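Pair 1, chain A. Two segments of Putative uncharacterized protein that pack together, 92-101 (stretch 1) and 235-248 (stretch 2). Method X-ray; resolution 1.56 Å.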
# COMPACT_ATOMS: atom_id res chain seq x y z
N LYS A 92 1.57 22.02 -8.22
CA LYS A 92 1.94 21.44 -6.93
C LYS A 92 1.04 20.26 -6.56
O LYS A 92 1.53 19.19 -6.19
CB LYS A 92 1.89 22.53 -5.85
CG LYS A 92 2.88 22.33 -4.71
CD LYS A 92 3.33 23.67 -4.12
CE LYS A 92 4.54 24.25 -4.86
NZ LYS A 92 4.19 25.04 -6.08
N LEU A 93 -0.27 20.46 -6.68
CA LEU A 93 -1.24 19.41 -6.35
C LEU A 93 -1.17 18.24 -7.34
O LEU A 93 -1.32 17.08 -6.94
CB LEU A 93 -2.66 19.98 -6.28
CG LEU A 93 -3.00 21.01 -5.19
CD1 LEU A 93 -4.44 21.47 -5.34
CD2 LEU A 93 -2.77 20.48 -3.78
N LYS A 94 -0.93 18.55 -8.61
CA LYS A 94 -0.79 17.50 -9.64
C LYS A 94 0.37 16.55 -9.32
O LYS A 94 0.23 15.33 -9.45
CB LYS A 94 -0.62 18.12 -11.03
CG LYS A 94 -0.63 17.11 -12.15
CD LYS A 94 -0.53 17.77 -13.51
CE LYS A 94 -0.61 16.74 -14.63
NZ LYS A 94 -0.68 17.38 -15.97
N LYS A 95 1.49 17.11 -8.88
CA LYS A 95 2.66 16.32 -8.50
C LYS A 95 2.32 15.32 -7.39
O LYS A 95 2.73 14.16 -7.45
CB LYS A 95 3.82 17.24 -8.07
CG LYS A 95 5.16 16.51 -7.89
CD LYS A 95 6.29 17.46 -7.51
CE LYS A 95 7.60 16.69 -7.32
NZ LYS A 95 8.72 17.53 -6.80
N LEU A 96 1.55 15.78 -6.40
CA LEU A 96 1.12 14.92 -5.29
C LEU A 96 0.28 13.75 -5.79
O LEU A 96 0.48 12.60 -5.35
CB LEU A 96 0.33 15.73 -4.26
CG LEU A 96 1.08 16.81 -3.48
CD1 LEU A 96 0.09 17.62 -2.68
CD2 LEU A 96 2.15 16.21 -2.57
N LEU A 97 -0.64 14.03 -6.71
CA LEU A 97 -1.54 13.01 -7.24
C LEU A 97 -0.85 12.05 -8.20
O LEU A 97 -1.16 10.85 -8.22
CB LEU A 97 -2.77 13.64 -7.89
CG LEU A 97 -3.72 14.39 -6.95
CD1 LEU A 97 -4.69 15.26 -7.74
CD2 LEU A 97 -4.49 13.42 -6.05
N VAL A 98 0.10 12.56 -8.99
CA VAL A 98 0.92 11.72 -9.86
C VAL A 98 1.69 10.66 -9.06
O VAL A 98 1.75 9.50 -9.46
CB VAL A 98 1.88 12.55 -10.76
CG1 VAL A 98 2.95 11.68 -11.40
CG2 VAL A 98 1.09 13.27 -11.85
N GLU A 99 2.24 11.05 -7.92
CA GLU A 99 2.96 10.10 -7.07
C GLU A 99 2.03 9.00 -6.52
O GLU A 99 2.41 7.83 -6.46
CB GLU A 99 3.69 10.81 -5.93
CG GLU A 99 4.69 9.91 -5.22
CD GLU A 99 5.42 10.59 -4.07
OE1 GLU A 99 5.04 11.71 -3.68
OE2 GLU A 99 6.38 9.97 -3.56
N VAL A 100 0.81 9.40 -6.15
CA VAL A 100 -0.22 8.45 -5.72
C VAL A 100 -0.57 7.46 -6.84
O VAL A 100 -0.57 6.25 -6.62
CB VAL A 100 -1.49 9.18 -5.22
CG1 VAL A 100 -2.66 8.21 -5.01
CG2 VAL A 100 -1.17 9.92 -3.93
N ALA A 101 -0.85 7.99 -8.03
CA ALA A 101 -1.17 7.17 -9.20
C ALA A 101 -0.03 6.21 -9.53
O ALA A 101 -0.26 5.04 -9.83
CB ALA A 101 -1.49 8.05 -10.41
N LEU A 235 10.61 4.11 -6.39
CA LEU A 235 9.31 3.47 -6.56
C LEU A 235 8.69 3.10 -5.23
O LEU A 235 9.39 2.76 -4.27
CB LEU A 235 9.45 2.21 -7.43
CG LEU A 235 9.85 2.41 -8.90
CD1 LEU A 235 10.14 1.08 -9.56
CD2 LEU A 235 8.79 3.19 -9.69
N LYS A 236 7.36 3.19 -5.17
CA LYS A 236 6.60 2.85 -3.96
C LYS A 236 5.48 1.90 -4.32
O LYS A 236 4.93 1.98 -5.42
CB LYS A 236 6.00 4.11 -3.34
CG LYS A 236 7.00 5.09 -2.78
CD LYS A 236 6.29 6.36 -2.34
CE LYS A 236 7.22 7.27 -1.55
NZ LYS A 236 6.47 8.44 -1.00
N VAL A 237 5.12 1.02 -3.39
CA VAL A 237 3.98 0.13 -3.57
C VAL A 237 2.89 0.36 -2.51
O VAL A 237 1.83 -0.27 -2.55
CB VAL A 237 4.38 -1.37 -3.59
CG1 VAL A 237 5.16 -1.70 -4.87
CG2 VAL A 237 5.17 -1.76 -2.33
N ASP A 238 3.18 1.27 -1.58
CA ASP A 238 2.20 1.71 -0.58
C ASP A 238 1.86 3.17 -0.88
O ASP A 238 2.75 4.02 -0.93
CB ASP A 238 2.76 1.54 0.84
CG ASP A 238 3.16 0.10 1.16
OD1 ASP A 238 2.37 -0.82 0.86
OD2 ASP A 238 4.27 -0.12 1.72
N VAL A 239 0.57 3.45 -1.11
CA VAL A 239 0.10 4.82 -1.41
C VAL A 239 0.43 5.77 -0.26
O VAL A 239 0.07 5.50 0.89
CB VAL A 239 -1.43 4.84 -1.71
CG1 VAL A 239 -1.95 6.28 -1.78
CG2 VAL A 239 -1.74 4.08 -3.00
N PRO A 240 1.13 6.89 -0.55
CA PRO A 240 1.45 7.84 0.52
C PRO A 240 0.22 8.66 0.93
O PRO A 240 -0.24 9.53 0.17
CB PRO A 240 2.54 8.71 -0.11
CG PRO A 240 2.28 8.66 -1.57
CD PRO A 240 1.73 7.28 -1.84
N SER A 241 -0.31 8.38 2.12
CA SER A 241 -1.53 9.03 2.58
C SER A 241 -1.33 10.54 2.70
O SER A 241 -2.26 11.31 2.47
CB SER A 241 -1.99 8.46 3.93
OG SER A 241 -1.12 8.86 4.97
N LYS A 242 -0.11 10.96 3.05
CA LYS A 242 0.18 12.38 3.23
C LYS A 242 -0.07 13.19 1.95
O LYS A 242 -0.48 14.34 2.02
CB LYS A 242 1.60 12.62 3.79
CG LYS A 242 2.77 12.29 2.87
CD LYS A 242 4.08 12.66 3.55
CE LYS A 242 5.26 12.63 2.59
NZ LYS A 242 6.50 13.17 3.25
N ASN A 243 0.15 12.58 0.79
CA ASN A 243 -0.13 13.25 -0.49
C ASN A 243 -1.61 13.60 -0.62
O ASN A 243 -1.97 14.69 -1.07
CB ASN A 243 0.32 12.41 -1.68
CG ASN A 243 1.83 12.29 -1.78
OD1 ASN A 243 2.53 12.22 -0.78
ND2 ASN A 243 2.33 12.25 -3.02
N LEU A 244 -2.46 12.67 -0.20
CA LEU A 244 -3.90 12.86 -0.28
C LEU A 244 -4.38 13.83 0.80
O LEU A 244 -5.29 14.63 0.56
CB LEU A 244 -4.63 11.51 -0.19
CG LEU A 244 -4.33 10.51 -1.32
CD1 LEU A 244 -4.92 9.13 -1.00
CD2 LEU A 244 -4.82 11.02 -2.67
N GLU A 245 -3.74 13.77 1.97
CA GLU A 245 -3.98 14.70 3.07
C GLU A 245 -3.70 16.13 2.62
O GLU A 245 -4.53 17.02 2.82
CB GLU A 245 -3.08 14.33 4.25
CG GLU A 245 -3.38 15.04 5.58
CD GLU A 245 -2.44 14.61 6.70
OE1 GLU A 245 -1.93 13.46 6.65
OE2 GLU A 245 -2.22 15.41 7.62
N LYS A 246 -2.54 16.33 1.99
CA LYS A 246 -2.14 17.66 1.51
C LYS A 246 -3.05 18.19 0.40
O LYS A 246 -3.33 19.38 0.35
CB LYS A 246 -0.66 17.66 1.07
CG LYS A 246 -0.10 19.03 0.68
CD LYS A 246 -0.08 20.02 1.84
CE LYS A 246 0.22 21.43 1.35
NZ LYS A 246 0.22 22.42 2.46
N TYR A 247 -3.50 17.30 -0.48
CA TYR A 247 -4.46 17.70 -1.51
C TYR A 247 -5.77 18.18 -0.89
O TYR A 247 -6.30 19.23 -1.28
CB TYR A 247 -4.75 16.59 -2.54
CG TYR A 247 -5.84 17.02 -3.50
CD1 TYR A 247 -5.54 17.71 -4.68
CD2 TYR A 247 -7.18 16.78 -3.21
CE1 TYR A 247 -6.54 18.13 -5.54
CE2 TYR A 247 -8.19 17.20 -4.06
CZ TYR A 247 -7.87 17.87 -5.22
OH TYR A 247 -8.88 18.29 -6.06
N LEU A 248 -6.29 17.42 0.07
CA LEU A 248 -7.59 17.70 0.68
C LEU A 248 -7.59 18.95 1.56
O LEU A 248 -8.65 19.54 1.80
CB LEU A 248 -8.11 16.49 1.46
CG LEU A 248 -8.51 15.27 0.61
CD1 LEU A 248 -8.69 14.03 1.48
CD2 LEU A 248 -9.77 15.54 -0.21
O HOH W 1 5.01 11.25 -0.59

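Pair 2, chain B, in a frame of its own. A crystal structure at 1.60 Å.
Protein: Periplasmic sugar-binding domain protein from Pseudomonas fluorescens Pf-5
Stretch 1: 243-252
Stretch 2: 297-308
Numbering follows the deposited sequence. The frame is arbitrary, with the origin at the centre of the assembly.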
# COMPACT_ATOMS: atom_id res chain seq x y z
N SER B 243 3.14 -0.13 -10.36
CA SER B 243 3.74 0.83 -11.29
C SER B 243 3.73 0.21 -12.69
O SER B 243 3.78 -1.01 -12.84
CB SER B 243 5.17 1.15 -10.89
OG SER B 243 6.01 0.02 -11.02
N PRO B 244 3.66 1.05 -13.72
CA PRO B 244 3.65 0.54 -15.10
C PRO B 244 4.78 -0.44 -15.38
O PRO B 244 4.56 -1.49 -15.97
CB PRO B 244 3.76 1.82 -15.93
CG PRO B 244 3.03 2.82 -15.09
CD PRO B 244 3.55 2.52 -13.70
N GLU B 245 5.99 -0.10 -14.94
CA GLU B 245 7.14 -0.96 -15.17
C GLU B 245 7.02 -2.30 -14.45
O GLU B 245 7.42 -3.34 -14.98
CB GLU B 245 8.43 -0.25 -14.74
CG GLU B 245 9.68 -0.82 -15.41
CD GLU B 245 10.94 -0.09 -15.01
OE1 GLU B 245 10.88 1.14 -14.82
OE2 GLU B 245 12.00 -0.75 -14.89
N ALA B 246 6.49 -2.28 -13.23
CA ALA B 246 6.32 -3.51 -12.47
C ALA B 246 5.28 -4.41 -13.12
O ALA B 246 5.45 -5.63 -13.18
CB ALA B 246 5.92 -3.19 -11.03
N LEU B 247 4.19 -3.81 -13.60
CA LEU B 247 3.14 -4.57 -14.25
C LEU B 247 3.69 -5.24 -15.50
O LEU B 247 3.41 -6.41 -15.77
CB LEU B 247 1.96 -3.66 -14.61
CG LEU B 247 1.21 -3.05 -13.42
CD1 LEU B 247 0.30 -1.95 -13.93
CD2 LEU B 247 0.42 -4.11 -12.67
N GLN B 248 4.49 -4.50 -16.26
CA GLN B 248 5.07 -5.05 -17.48
C GLN B 248 6.02 -6.19 -17.13
O GLN B 248 6.05 -7.21 -17.81
CB GLN B 248 5.83 -3.98 -18.25
CG GLN B 248 6.37 -4.46 -19.60
CD GLN B 248 5.26 -4.85 -20.57
OE1 GLN B 248 4.46 -4.02 -20.98
NE2 GLN B 248 5.21 -6.13 -20.93
N ALA B 249 6.79 -6.02 -16.06
CA ALA B 249 7.74 -7.06 -15.65
C ALA B 249 7.01 -8.33 -15.22
O ALA B 249 7.49 -9.43 -15.46
CB ALA B 249 8.61 -6.55 -14.51
N LEU B 250 5.85 -8.17 -14.59
CA LEU B 250 5.08 -9.32 -14.16
C LEU B 250 4.57 -10.05 -15.41
O LEU B 250 4.65 -11.28 -15.51
CB LEU B 250 3.89 -8.88 -13.30
CG LEU B 250 3.05 -10.04 -12.73
CD1 LEU B 250 3.86 -10.81 -11.69
CD2 LEU B 250 1.79 -9.50 -12.11
N ILE B 251 4.07 -9.28 -16.37
CA ILE B 251 3.56 -9.84 -17.62
C ILE B 251 4.68 -10.57 -18.37
O ILE B 251 4.45 -11.64 -18.94
CB ILE B 251 2.98 -8.73 -18.51
CG1 ILE B 251 1.76 -8.10 -17.83
CG2 ILE B 251 2.60 -9.30 -19.87
CD1 ILE B 251 1.24 -6.84 -18.51
N ASP B 252 5.88 -10.00 -18.35
CA ASP B 252 7.04 -10.59 -19.03
C ASP B 252 7.64 -11.77 -18.27
O ASP B 252 8.51 -12.47 -18.79
CB ASP B 252 8.13 -9.54 -19.24
CG ASP B 252 7.74 -8.46 -20.23
OD1 ASP B 252 6.86 -8.73 -21.08
OD2 ASP B 252 8.31 -7.36 -20.16
N ALA B 297 -2.37 -11.19 -5.48
CA ALA B 297 -1.16 -11.50 -6.24
C ALA B 297 -1.65 -11.49 -7.69
O ALA B 297 -2.26 -12.45 -8.15
CB ALA B 297 -0.63 -12.87 -5.86
N LEU B 298 -1.38 -10.39 -8.39
CA LEU B 298 -1.83 -10.21 -9.76
C LEU B 298 -1.46 -11.29 -10.76
O LEU B 298 -0.36 -11.83 -10.72
CB LEU B 298 -1.32 -8.88 -10.32
CG LEU B 298 -1.78 -7.58 -9.66
CD1 LEU B 298 -1.08 -6.42 -10.35
CD2 LEU B 298 -3.29 -7.44 -9.77
N THR B 299 -2.40 -11.59 -11.65
CA THR B 299 -2.16 -12.56 -12.71
C THR B 299 -1.72 -11.68 -13.88
O THR B 299 -1.94 -10.47 -13.86
CB THR B 299 -3.46 -13.27 -13.12
OG1 THR B 299 -4.41 -12.31 -13.59
CG2 THR B 299 -4.06 -14.02 -11.94
N PRO B 300 -1.07 -12.27 -14.90
CA PRO B 300 -0.64 -11.44 -16.03
C PRO B 300 -1.83 -10.74 -16.68
O PRO B 300 -1.71 -9.59 -17.11
CB PRO B 300 0.02 -12.46 -16.96
CG PRO B 300 0.60 -13.45 -15.99
CD PRO B 300 -0.53 -13.63 -15.00
N ALA B 301 -2.97 -11.42 -16.75
CA ALA B 301 -4.17 -10.85 -17.35
C ALA B 301 -4.63 -9.60 -16.60
O ALA B 301 -4.98 -8.60 -17.21
CB ALA B 301 -5.29 -11.89 -17.37
N GLN B 302 -4.64 -9.68 -15.27
CA GLN B 302 -5.04 -8.54 -14.46
C GLN B 302 -4.04 -7.40 -14.59
O GLN B 302 -4.42 -6.23 -14.64
CB GLN B 302 -5.14 -8.95 -12.99
CG GLN B 302 -6.22 -9.97 -12.70
CD GLN B 302 -6.21 -10.40 -11.24
OE1 GLN B 302 -5.19 -10.86 -10.73
NE2 GLN B 302 -7.35 -10.25 -10.57
N ALA B 303 -2.76 -7.75 -14.64
CA ALA B 303 -1.70 -6.75 -14.76
C ALA B 303 -1.84 -6.00 -16.08
O ALA B 303 -1.59 -4.80 -16.15
CB ALA B 303 -0.33 -7.42 -14.67
N ARG B 304 -2.23 -6.72 -17.13
CA ARG B 304 -2.41 -6.12 -18.45
C ARG B 304 -3.50 -5.06 -18.39
O ARG B 304 -3.36 -3.98 -18.97
CB ARG B 304 -2.80 -7.20 -19.47
CG ARG B 304 -2.99 -6.71 -20.90
CD ARG B 304 -1.72 -6.86 -21.74
NE ARG B 304 -0.86 -5.68 -21.69
CZ ARG B 304 0.33 -5.60 -22.28
NH1 ARG B 304 0.80 -6.63 -22.97
NH2 ARG B 304 1.04 -4.48 -22.20
N GLN B 305 -4.59 -5.37 -17.71
CA GLN B 305 -5.71 -4.43 -17.57
C GLN B 305 -5.27 -3.17 -16.83
O GLN B 305 -5.54 -2.05 -17.28
CB GLN B 305 -6.85 -5.08 -16.79
CG GLN B 305 -7.59 -6.18 -17.53
CD GLN B 305 -8.71 -6.78 -16.70
OE1 GLN B 305 -8.48 -7.67 -15.87
NE2 GLN B 305 -9.92 -6.29 -16.91
N LEU B 306 -4.59 -3.35 -15.70
CA LEU B 306 -4.13 -2.21 -14.92
C LEU B 306 -3.08 -1.39 -15.67
O LEU B 306 -3.01 -0.17 -15.51
CB LEU B 306 -3.55 -2.69 -13.59
CG LEU B 306 -4.51 -3.36 -12.61
CD1 LEU B 306 -3.74 -3.81 -11.38
CD2 LEU B 306 -5.63 -2.40 -12.22
N LEU B 307 -2.26 -2.06 -16.47
CA LEU B 307 -1.22 -1.38 -17.22
C LEU B 307 -1.83 -0.47 -18.28
O LEU B 307 -1.45 0.70 -18.41
CB LEU B 307 -0.29 -2.40 -17.89
CG LEU B 307 0.81 -1.85 -18.80
CD1 LEU B 307 1.72 -0.94 -18.00
CD2 LEU B 307 1.60 -3.00 -19.40
N ARG B 308 -2.79 -1.01 -19.02
CA ARG B 308 -3.46 -0.25 -20.07
C ARG B 308 -4.17 0.99 -19.52
O ARG B 308 -4.07 2.07 -20.10
CB ARG B 308 -4.47 -1.15 -20.79
CG ARG B 308 -5.29 -0.45 -21.87
CD ARG B 308 -6.16 -1.44 -22.63
NE ARG B 308 -7.11 -2.14 -21.78
CZ ARG B 308 -8.16 -1.56 -21.19
NH1 ARG B 308 -8.40 -0.27 -21.37
NH2 ARG B 308 -8.98 -2.28 -20.43

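The sharpest difference lies at one matched position in the middle of the contact: Asn A243 in pair 1, Ala B303 in pair 2. In pair 1 the amide nitrogen Asn A243 ND2 donates twice across the gap, to the backbone atom Leu A96 O at 3.0 Å and to Glu A99 OE1 at 2.8 Å, both nearly straight. In pair 2 no hydrogen bond crosses at all, and the methyl Ala B303 CB meets Leu B247 CD2 at 3.9 Å, Leu B250 CD2 at 3.9 Å and Ile B251 CG1 at 3.8 Å.

The backbones that carry these two solutions are nearly the same. Fourteen central residues superpose to 0.4 Å; each pair sets two helices at 150°, close to antiparallel, with axes 9.0 Å apart in pair 1 and 8.8 Å in pair 2.

The partner of the central position changes with it. Glu A99 matches Leu B250, and both point toward the other stretch, their side-chain centres 1.0 Å apart after superposition. The carboxylate extends the polar patch: Glu A99 OE2 forms a salt bridge with Lys A236 NZ at 3.0 Å, and a water donates to Glu A99 OE1 at 3.1 Å and Asn A243 OD1 at 2.7 Å, so both ends of the amide are satisfied. The leucine makes no polar bond; Leu B250 CD2 lies 3.6 Å from Leu B298 CB and 3.5 Å from the carbonyl Leu B298 O.

Leu A96 and Leu B247 are the same residue at a matched position, in the same m,t rotamer, with centres 0.6 Å apart. Leu A96 CD1 lies 3.6 Å from Lys A246 CG, the aliphatic part of a side chain whose end leads away; at the matched position Leu B247 CD1 lies 3.9 Å from Leu B306 CB. Leu B247 CD2 also meets Leu B298 CD1 at 3.6 Å.

One helical turn on, at Val A100 and its match Ile B251, Val A100 packs CG2 against Asn A243 CB at 3.7 Å and Leu A244 CD2 at 4.0 Å. The longer Ile B251 is a knob among Pro B300, Ala B303, Arg B304 and Leu B307, its CD1 over one face of the Arg B304 guanidinium, 4.0 Å from NE.

Tyr A247 matches Leu B307. The tyrosine ring fills space between two leucines, its CE1 4.0 Å from Leu A93 CD1 and its CD1 4.0 Å from Leu A97 CD1. Leu B307 sits as a knob among Pro B244, Leu B247, Gln B248 and Ile B251.

The rule to read is that this backbone spacing admits either a hydrogen-bonded amide or a methyl at its centre, each with a suitable neighbour across the gap: carboxylate for amide, leucine for methyl.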